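Local coordinates for protein HTH-type transcriptional regulator AscG (PDB 3BRQ) that represses transcription of the cryptic asc operon of Escherichia coli as a sequence-specific DNA-binding regulator of the LacI family, at residues I70-L73 against L74-C78; R112-S115 against S116-V119; Q125-F128 against N129-E133; G190-M193 against L194-R197. All coordinates share one frame; numbering follows the deposited sequence.

Contact 1. Residues I70-L73 against L74-C78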
# COMPACT_ATOMS: atom_id res chain seq x y z
N ILE B 70 -19.08 9.13 -9.42
CA ILE B 70 -18.79 10.11 -10.44
C ILE B 70 -19.80 11.26 -10.33
O ILE B 70 -19.41 12.40 -10.18
CB ILE B 70 -18.75 9.48 -11.90
CG1 ILE B 70 -17.49 8.59 -12.06
CG2 ILE B 70 -18.84 10.61 -13.02
CD1 ILE B 70 -17.59 7.53 -13.20
N GLN B 71 -21.10 10.94 -10.40
CA GLN B 71 -22.16 11.95 -10.21
C GLN B 71 -22.08 12.71 -8.92
O GLN B 71 -22.36 13.91 -8.91
CB GLN B 71 -23.54 11.31 -10.27
CG GLN B 71 -24.64 12.35 -10.44
CD GLN B 71 -24.46 13.18 -11.72
OE1 GLN B 71 -24.36 12.62 -12.82
NE2 GLN B 71 -24.43 14.51 -11.58
N TYR B 72 -21.79 12.01 -7.83
CA TYR B 72 -21.57 12.66 -6.55
C TYR B 72 -20.55 13.76 -6.71
O TYR B 72 -20.80 14.89 -6.31
CB TYR B 72 -21.13 11.65 -5.49
CG TYR B 72 -20.86 12.23 -4.12
CD1 TYR B 72 -21.86 12.90 -3.40
CD2 TYR B 72 -19.60 12.12 -3.54
CE1 TYR B 72 -21.60 13.44 -2.12
CE2 TYR B 72 -19.34 12.66 -2.25
CZ TYR B 72 -20.36 13.32 -1.56
OH TYR B 72 -20.11 13.88 -0.29
N LEU B 73 -19.39 13.46 -7.27
CA LEU B 73 -18.34 14.47 -7.38
C LEU B 73 -18.69 15.66 -8.24
O LEU B 73 -18.36 16.79 -7.90
CB LEU B 73 -16.99 13.89 -7.84
CG LEU B 73 -16.19 13.02 -6.86
CD1 LEU B 73 -14.94 12.54 -7.56
CD2 LEU B 73 -15.82 13.76 -5.54
N LEU B 74 -19.39 15.41 -9.33
CA LEU B 74 -19.92 16.50 -10.14
C LEU B 74 -20.89 17.43 -9.38
O LEU B 74 -20.84 18.67 -9.53
CB LEU B 74 -20.59 15.91 -11.37
CG LEU B 74 -19.55 15.20 -12.20
CD1 LEU B 74 -20.22 14.67 -13.49
CD2 LEU B 74 -18.36 16.18 -12.52
N ASP B 75 -21.73 16.82 -8.53
CA ASP B 75 -22.71 17.55 -7.76
C ASP B 75 -21.98 18.28 -6.63
O ASP B 75 -22.57 19.11 -5.93
CB ASP B 75 -23.71 16.57 -7.16
CG ASP B 75 -24.61 15.94 -8.20
OD1 ASP B 75 -24.59 16.39 -9.34
OD2 ASP B 75 -25.35 15.01 -7.87
N LEU B 76 -20.71 17.94 -6.41
CA LEU B 76 -19.91 18.77 -5.50
C LEU B 76 -19.18 19.84 -6.32
O LEU B 76 -18.41 20.61 -5.77
CB LEU B 76 -18.94 17.91 -4.70
CG LEU B 76 -19.62 16.85 -3.83
CD1 LEU B 76 -18.54 16.01 -3.15
CD2 LEU B 76 -20.56 17.50 -2.83
N ARG B 77 -19.49 19.91 -7.61
CA ARG B 77 -18.84 20.84 -8.53
C ARG B 77 -17.33 20.61 -8.68
O ARG B 77 -16.57 21.57 -8.78
CB ARG B 77 -19.09 22.33 -8.17
CG ARG B 77 -19.34 23.21 -9.41
CD ARG B 77 -19.14 24.72 -9.15
NE ARG B 77 -19.90 25.22 -8.01
CZ ARG B 77 -20.51 26.41 -7.97
NH1 ARG B 77 -20.49 27.23 -9.03
NH2 ARG B 77 -21.17 26.78 -6.87
N CYS B 78 -16.91 19.35 -8.74
CA CYS B 78 -15.64 19.04 -9.40
C CYS B 78 -15.67 19.46 -10.86
O CYS B 78 -16.64 19.21 -11.58
CB CYS B 78 -15.29 17.56 -9.29
SG CYS B 78 -14.90 17.11 -7.61

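Contact 2. Residues R112-S115 against S116-V119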
# COMPACT_ATOMS: atom_id res chain seq x y z
N ARG B 112 -13.52 2.72 -26.34
CA ARG B 112 -13.85 2.38 -27.73
C ARG B 112 -14.14 3.65 -28.52
O ARG B 112 -13.46 3.96 -29.50
CB ARG B 112 -15.04 1.41 -27.77
CG ARG B 112 -15.38 0.86 -29.17
CD ARG B 112 -16.65 -0.03 -29.20
NE ARG B 112 -16.90 -0.78 -27.96
CZ ARG B 112 -16.15 -1.78 -27.49
NH1 ARG B 112 -15.07 -2.19 -28.16
NH2 ARG B 112 -16.47 -2.36 -26.34
N LYS B 113 -15.16 4.39 -28.08
CA LYS B 113 -15.51 5.68 -28.67
C LYS B 113 -14.53 6.80 -28.23
O LYS B 113 -13.76 7.29 -29.04
CB LYS B 113 -16.97 6.01 -28.39
CG LYS B 113 -17.47 7.29 -28.98
CD LYS B 113 -18.91 7.55 -28.50
CE LYS B 113 -19.35 8.98 -28.79
NZ LYS B 113 -18.26 9.95 -28.40
N ASN B 114 -14.52 7.17 -26.95
CA ASN B 114 -13.69 8.30 -26.48
C ASN B 114 -12.28 7.91 -26.08
O ASN B 114 -11.86 8.11 -24.92
CB ASN B 114 -14.39 9.05 -25.34
CG ASN B 114 -15.79 9.51 -25.70
OD1 ASN B 114 -15.97 10.53 -26.37
ND2 ASN B 114 -16.79 8.77 -25.24
N SER B 115 -11.52 7.39 -27.04
CA SER B 115 -10.19 6.81 -26.78
C SER B 115 -9.16 7.82 -26.30
O SER B 115 -8.26 7.45 -25.54
CB SER B 115 -9.69 6.07 -28.01
OG SER B 115 -9.82 6.91 -29.15
N SER B 116 -9.32 9.08 -26.69
CA SER B 116 -8.45 10.17 -26.22
C SER B 116 -8.64 10.52 -24.73
O SER B 116 -7.79 11.17 -24.11
CB SER B 116 -8.63 11.42 -27.09
OG SER B 116 -9.97 11.92 -26.96
N HIS B 117 -9.73 10.03 -24.15
CA HIS B 117 -10.02 10.18 -22.71
C HIS B 117 -9.43 9.03 -21.88
O HIS B 117 -9.67 9.01 -20.67
CB HIS B 117 -11.55 10.23 -22.46
CG HIS B 117 -12.25 11.42 -23.08
ND1 HIS B 117 -12.08 11.79 -24.40
CD2 HIS B 117 -13.12 12.30 -22.55
CE1 HIS B 117 -12.82 12.86 -24.65
NE2 HIS B 117 -13.48 13.17 -23.55
N SER B 118 -8.68 8.10 -22.47
CA SER B 118 -8.01 7.08 -21.63
C SER B 118 -6.50 7.12 -21.51
O SER B 118 -5.78 7.50 -22.45
CB SER B 118 -8.46 5.66 -21.90
OG SER B 118 -8.63 5.41 -23.25
N VAL B 119 -6.05 6.81 -20.30
CA VAL B 119 -4.64 6.56 -20.09
C VAL B 119 -4.54 5.09 -19.65
O VAL B 119 -5.04 4.70 -18.57
CB VAL B 119 -4.01 7.57 -19.09
CG1 VAL B 119 -2.58 7.19 -18.80
CG2 VAL B 119 -4.02 8.98 -19.70

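Contact 3. Residues Q125-F128 against N129-E133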
# COMPACT_ATOMS: atom_id res chain seq x y z
N GLN B 125 -0.10 -7.28 -22.98
CA GLN B 125 1.21 -7.30 -23.64
C GLN B 125 2.36 -7.48 -22.66
O GLN B 125 3.27 -8.29 -22.92
CB GLN B 125 1.46 -6.03 -24.45
CG GLN B 125 2.69 -6.13 -25.42
CD GLN B 125 2.54 -7.23 -26.48
OE1 GLN B 125 1.52 -7.31 -27.15
NE2 GLN B 125 3.57 -8.09 -26.62
N THR B 126 2.28 -6.78 -21.51
CA THR B 126 3.36 -6.92 -20.51
C THR B 126 3.45 -8.33 -20.05
O THR B 126 4.55 -8.83 -19.79
CB THR B 126 3.14 -6.05 -19.28
OG1 THR B 126 1.95 -6.49 -18.62
CG2 THR B 126 2.91 -4.63 -19.71
N SER B 127 2.30 -9.00 -19.90
CA SER B 127 2.36 -10.38 -19.41
C SER B 127 2.92 -11.26 -20.52
O SER B 127 3.80 -12.10 -20.27
CB SER B 127 0.96 -10.84 -18.99
OG SER B 127 1.02 -12.14 -18.46
N PHE B 128 2.38 -11.09 -21.71
CA PHE B 128 2.89 -11.82 -22.89
C PHE B 128 4.40 -11.68 -22.93
O PHE B 128 5.08 -12.68 -23.04
CB PHE B 128 2.30 -11.25 -24.17
CG PHE B 128 2.70 -12.02 -25.42
CD1 PHE B 128 1.80 -12.85 -26.04
CD2 PHE B 128 3.98 -11.88 -25.97
CE1 PHE B 128 2.16 -13.54 -27.24
CE2 PHE B 128 4.36 -12.56 -27.14
CZ PHE B 128 3.46 -13.40 -27.76
N ASN B 129 4.91 -10.45 -22.73
CA ASN B 129 6.37 -10.20 -22.79
C ASN B 129 7.17 -10.90 -21.74
O ASN B 129 8.23 -11.41 -22.04
CB ASN B 129 6.70 -8.71 -22.70
CG ASN B 129 6.29 -7.94 -23.89
OD1 ASN B 129 5.94 -8.49 -24.95
ND2 ASN B 129 6.31 -6.65 -23.73
N ALA B 130 6.67 -10.94 -20.50
CA ALA B 130 7.37 -11.65 -19.40
C ALA B 130 7.38 -13.18 -19.63
O ALA B 130 8.42 -13.83 -19.57
CB ALA B 130 6.73 -11.26 -18.03
N VAL B 131 6.24 -13.73 -20.01
CA VAL B 131 6.15 -15.14 -20.34
C VAL B 131 7.04 -15.51 -21.56
O VAL B 131 7.73 -16.54 -21.52
CB VAL B 131 4.66 -15.60 -20.54
CG1 VAL B 131 4.56 -17.11 -20.98
CG2 VAL B 131 3.83 -15.33 -19.27
N ALA B 132 7.03 -14.68 -22.60
CA ALA B 132 7.83 -14.94 -23.82
C ALA B 132 9.31 -14.96 -23.49
O ALA B 132 10.08 -15.74 -24.06
CB ALA B 132 7.54 -13.90 -24.91
N GLU B 133 9.70 -14.13 -22.53
CA GLU B 133 11.07 -14.10 -22.05
C GLU B 133 11.45 -15.39 -21.35
O GLU B 133 12.58 -15.89 -21.53
CB GLU B 133 11.25 -12.92 -21.11
CG GLU B 133 12.71 -12.75 -20.63
CD GLU B 133 13.06 -11.36 -20.18
OE1 GLU B 133 14.10 -11.21 -19.48
OE2 GLU B 133 12.32 -10.40 -20.54

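Contact 4. Residues G190-M193 against L194-R197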
# COMPACT_ATOMS: atom_id res chain seq x y z
N GLY B 190 -1.54 -21.26 -3.44
CA GLY B 190 -1.61 -21.51 -4.90
C GLY B 190 -0.47 -22.40 -5.26
O GLY B 190 -0.66 -23.41 -5.93
N VAL B 191 0.71 -22.12 -4.68
CA VAL B 191 1.86 -22.98 -4.97
C VAL B 191 1.74 -24.38 -4.37
O VAL B 191 2.05 -25.36 -5.04
CB VAL B 191 3.23 -22.36 -4.53
CG1 VAL B 191 4.08 -23.39 -3.91
CG2 VAL B 191 3.98 -21.91 -5.78
N GLU B 192 1.25 -24.46 -3.12
CA GLU B 192 1.06 -25.77 -2.48
C GLU B 192 0.07 -26.58 -3.35
O GLU B 192 0.25 -27.77 -3.57
CB GLU B 192 0.57 -25.61 -1.05
CG GLU B 192 0.52 -26.93 -0.24
CD GLU B 192 1.85 -27.72 -0.32
OE1 GLU B 192 2.95 -27.12 -0.09
OE2 GLU B 192 1.81 -28.94 -0.65
N MSE B 193 -0.94 -25.90 -3.88
CA MSE B 193 -1.93 -26.59 -4.70
C MSE B 193 -1.26 -27.13 -5.98
O MSE B 193 -1.42 -28.28 -6.26
CB MSE B 193 -3.15 -25.72 -4.99
CG MSE B 193 -4.20 -26.46 -5.91
SE MSE B 193 -5.76 -25.37 -6.16
CE MSE B 193 -4.95 -23.89 -7.08
N LEU B 194 -0.50 -26.33 -6.70
CA LEU B 194 0.26 -26.74 -7.90
C LEU B 194 1.23 -27.90 -7.67
O LEU B 194 1.32 -28.80 -8.48
CB LEU B 194 1.05 -25.52 -8.47
CG LEU B 194 0.25 -24.27 -8.89
CD1 LEU B 194 1.15 -23.02 -9.08
CD2 LEU B 194 -0.50 -24.63 -10.21
N LEU B 195 1.96 -27.88 -6.55
CA LEU B 195 2.85 -28.98 -6.17
C LEU B 195 2.09 -30.24 -5.88
O LEU B 195 2.58 -31.31 -6.23
CB LEU B 195 3.68 -28.64 -4.89
CG LEU B 195 4.55 -27.36 -5.03
CD1 LEU B 195 5.35 -27.04 -3.69
CD2 LEU B 195 5.54 -27.61 -6.12
N GLU B 196 0.96 -30.16 -5.17
CA GLU B 196 0.12 -31.37 -4.98
C GLU B 196 -0.46 -31.89 -6.32
O GLU B 196 -0.59 -33.10 -6.51
CB GLU B 196 -1.03 -31.10 -3.99
CG GLU B 196 -0.56 -30.81 -2.57
CD GLU B 196 -1.64 -30.32 -1.65
OE1 GLU B 196 -2.78 -30.08 -2.11
OE2 GLU B 196 -1.35 -30.13 -0.44
N ARG B 197 -0.81 -30.98 -7.25
CA ARG B 197 -1.35 -31.40 -8.61
C ARG B 197 -0.37 -32.28 -9.40
O ARG B 197 -0.80 -33.07 -10.24
CB ARG B 197 -1.79 -30.21 -9.46
CG ARG B 197 -3.11 -29.58 -9.07
CD ARG B 197 -3.37 -28.41 -10.00
NE ARG B 197 -4.58 -27.68 -9.63
CZ ARG B 197 -4.84 -26.43 -10.02
NH1 ARG B 197 -3.96 -25.79 -10.75
NH2 ARG B 197 -5.98 -25.86 -9.72

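Contact 1. Residues I70-L73 against L74-C78
Gln71 and Asp75, one turn apart on the helix, are joined by a side-chain hydrogen bond, NE2 of Gln71 to OD1 of Asp75 at 2.9 Å. The bond leaves in the amide plane of Gln71 but meets the oxygen from above the carboxylate plane, the two flat groups being turned 44° against each other. The glutamine folds back at chi2 (59°), which turns NE2 back to the aspartate one turn on. A leucine in place of Gln71 would probably leave the Asp75 carboxylate without this donor and freer to turn.

Among the backbone bonds, Cys78 N reaches Leu73 O at 3.1 Å and Arg77 N reaches Leu74 O at 2.7 Å. With Arg77 at positive phi, this is a Schellman motif, and it ends helix 63-75.

The apolar contacts gather where the helix gives way to the loop. Leu76 CD1 sits over one face of the Tyr72 ring, 3.9 Å from its centroid, a CH-pi contact. Leu73 CB packs against Cys78 SG at 3.8 Å.

Outside this turn, Tyr72 OH hydrogen-bonds to Thr21 of the second subunit, and Leu76 packs on Leu55 of that subunit. Within the chain, Leu73 lies on strands 21-27, 53-60 and 80-84, and Leu74 on strand 80-84.

Contact 2. Residues R112-S115 against S116-V119
Asn114 CB lies over one face of the His117 imidazole, 4.0 Å from the ring centroid and displaced toward the rim on the ND1 side, a CH-pi contact. The same two residues are tied through the backbone: His117 N donates to Asn114 O at 3.0 Å, approaching from above the carbonyl plane. With CG of His117 anti to its own carbonyl carbon (chi1 -63°), the ring is brought beside the asparagine.

One residue further on, Ser115 O is gripped twice by Ser118. The hydroxyl OG donates at 3.1 Å to Ser115 O, and the backbone N of Ser118 at 3.2 Å to the same oxygen, both from one face of its carbonyl plane. The N-H bond is nearly straight at 163°, although it stands well above that plane.

These bonds close a short 3-10 turn that feeds directly into strand 118-119, an edge strand of the parallel sheet within this chain. Asn114, just ahead of it, is the centre of an inverse gamma turn, with Ser115 N weakly bonded to Lys113 O.

The second shell fixes the asparagine from helix 90-98. Its ND2 donates to Asp98 OD1, the carboxylate oxygen that also forms a salt bridge with Lys113 NZ, while its backbone N is held by Asp94 OD1. Lys113 NZ in turn makes a weak bond of 3.1 Å to Asn114 OD1. On the histidine side, Phe275 stacks with the ring, and Ser116 OG lies in a weak hydrogen bond 3.3 Å from His117 ND1. Ser118 OG is further engaged by Leu111 N.

Contact 3. Residues Q125-F128 against N129-E133
Gln125 and Asn129 are hydrogen-bonded twice, once through the backbone and once through their amides. Asn129 N donates to Gln125 O at 2.7 Å, nearly in line with that carbonyl. Alongside, Gln125 NE2 donates to Asn129 OD1 at 2.9 Å, with an N-H...O angle of 159°. The oxygen lies close to the amide plane of Gln125, yet the donor stands above the Asn129 carbonyl plane, and the two amide planes are turned 52° apart. The glutamine chain starts off opposite its own backbone N (chi1 -167°) and then bends at chi2, curling its amide back to the asparagine one turn on.

Further backbone bonds continue the alpha-helical pattern, among them Val131 N to Ser127 O at 2.9 Å and Ala132 N to Phe128 O at 2.8 Å. The hydroxyl of Ser127 is satisfied elsewhere, by Arg157 O, and that of Thr126 by His123 O.

Packing within the turn is light. Phe128 has its ring edge near Asn129 N, and its CE2 comes within 4.1 Å of Ala132 CB. The Phe128 ring and the Asn129 amide stand almost perpendicular.

The buried side of helix 123-136 meets its neighbours. Phe128 and Val131 rest on helix 152-167, Ser127 and Val131 also touch strand 142-145, and Thr126 and Ala130 pack on strand 249-252, so this helix lies against the mixed sheet with Gln125 and Asn129 on its exposed side.

Contact 4. Residues G190-M193 against L194-R197
The selenomethionine Met193 lays its methyl over one face of the Arg197 guanidinium, with CE 3.5 Å from NH2 and SE 3.6 Å from the same nitrogen. Its chain is extended as far as SE and then turns at chi3 (63°), carrying CE over the flat group. Arg197 runs straight from CG to NE, and its NH1 is anchored beyond the helix by the carbonyls of Lys175 and Ile177. An alanine in place of Arg197 would probably leave those two carbonyls without this donor and take away the flat group that the Met193 methyl lies over.

Both residues belong to helix 184-197, where regular i to i+4 bonds, such as Arg197 N to Met193 O at 2.9 Å, hold the last turns. The helix packs against the mixed sheet of the periplasmic-binding-protein-like domain, Leu194 resting on strands 142-145 and 177-178.

Round the helix from the arginine, Val191 CG1 meets Leu195 CD1 at 3.9 Å. Glu192 and Glu196 bring like charges together, OE2 to OE2 at 3.4 Å, their carboxylates turned 63° apart. The closeness is probably eased by Arg222, whose NH1 forms a salt bridge with Glu192 OE2.

How the contacts relate
Along the chain the four contacts come in series, each complete before the next begins. Contacts 1 and 2 belong to the part built on the five-stranded parallel sheet: contact 1 closes helix 63-75, and contact 2 leads into strand 118-119, their centres about 21 Å apart. Contacts 3 and 4 lie on helices 123-136 and 184-197 against the mixed sheet, centres about 23 Å apart. Strand 118-119 and helix 123-136 are successive, so the chain passes from one sheet's part to the other between contacts 2 and 3, consistent with the two-lobed periplasmic-binding-protein fold of LacI-family regulators. Contacts 1 and 4 are farthest apart, with centres about 47 Å apart; contact 1 alone touches the second subunit.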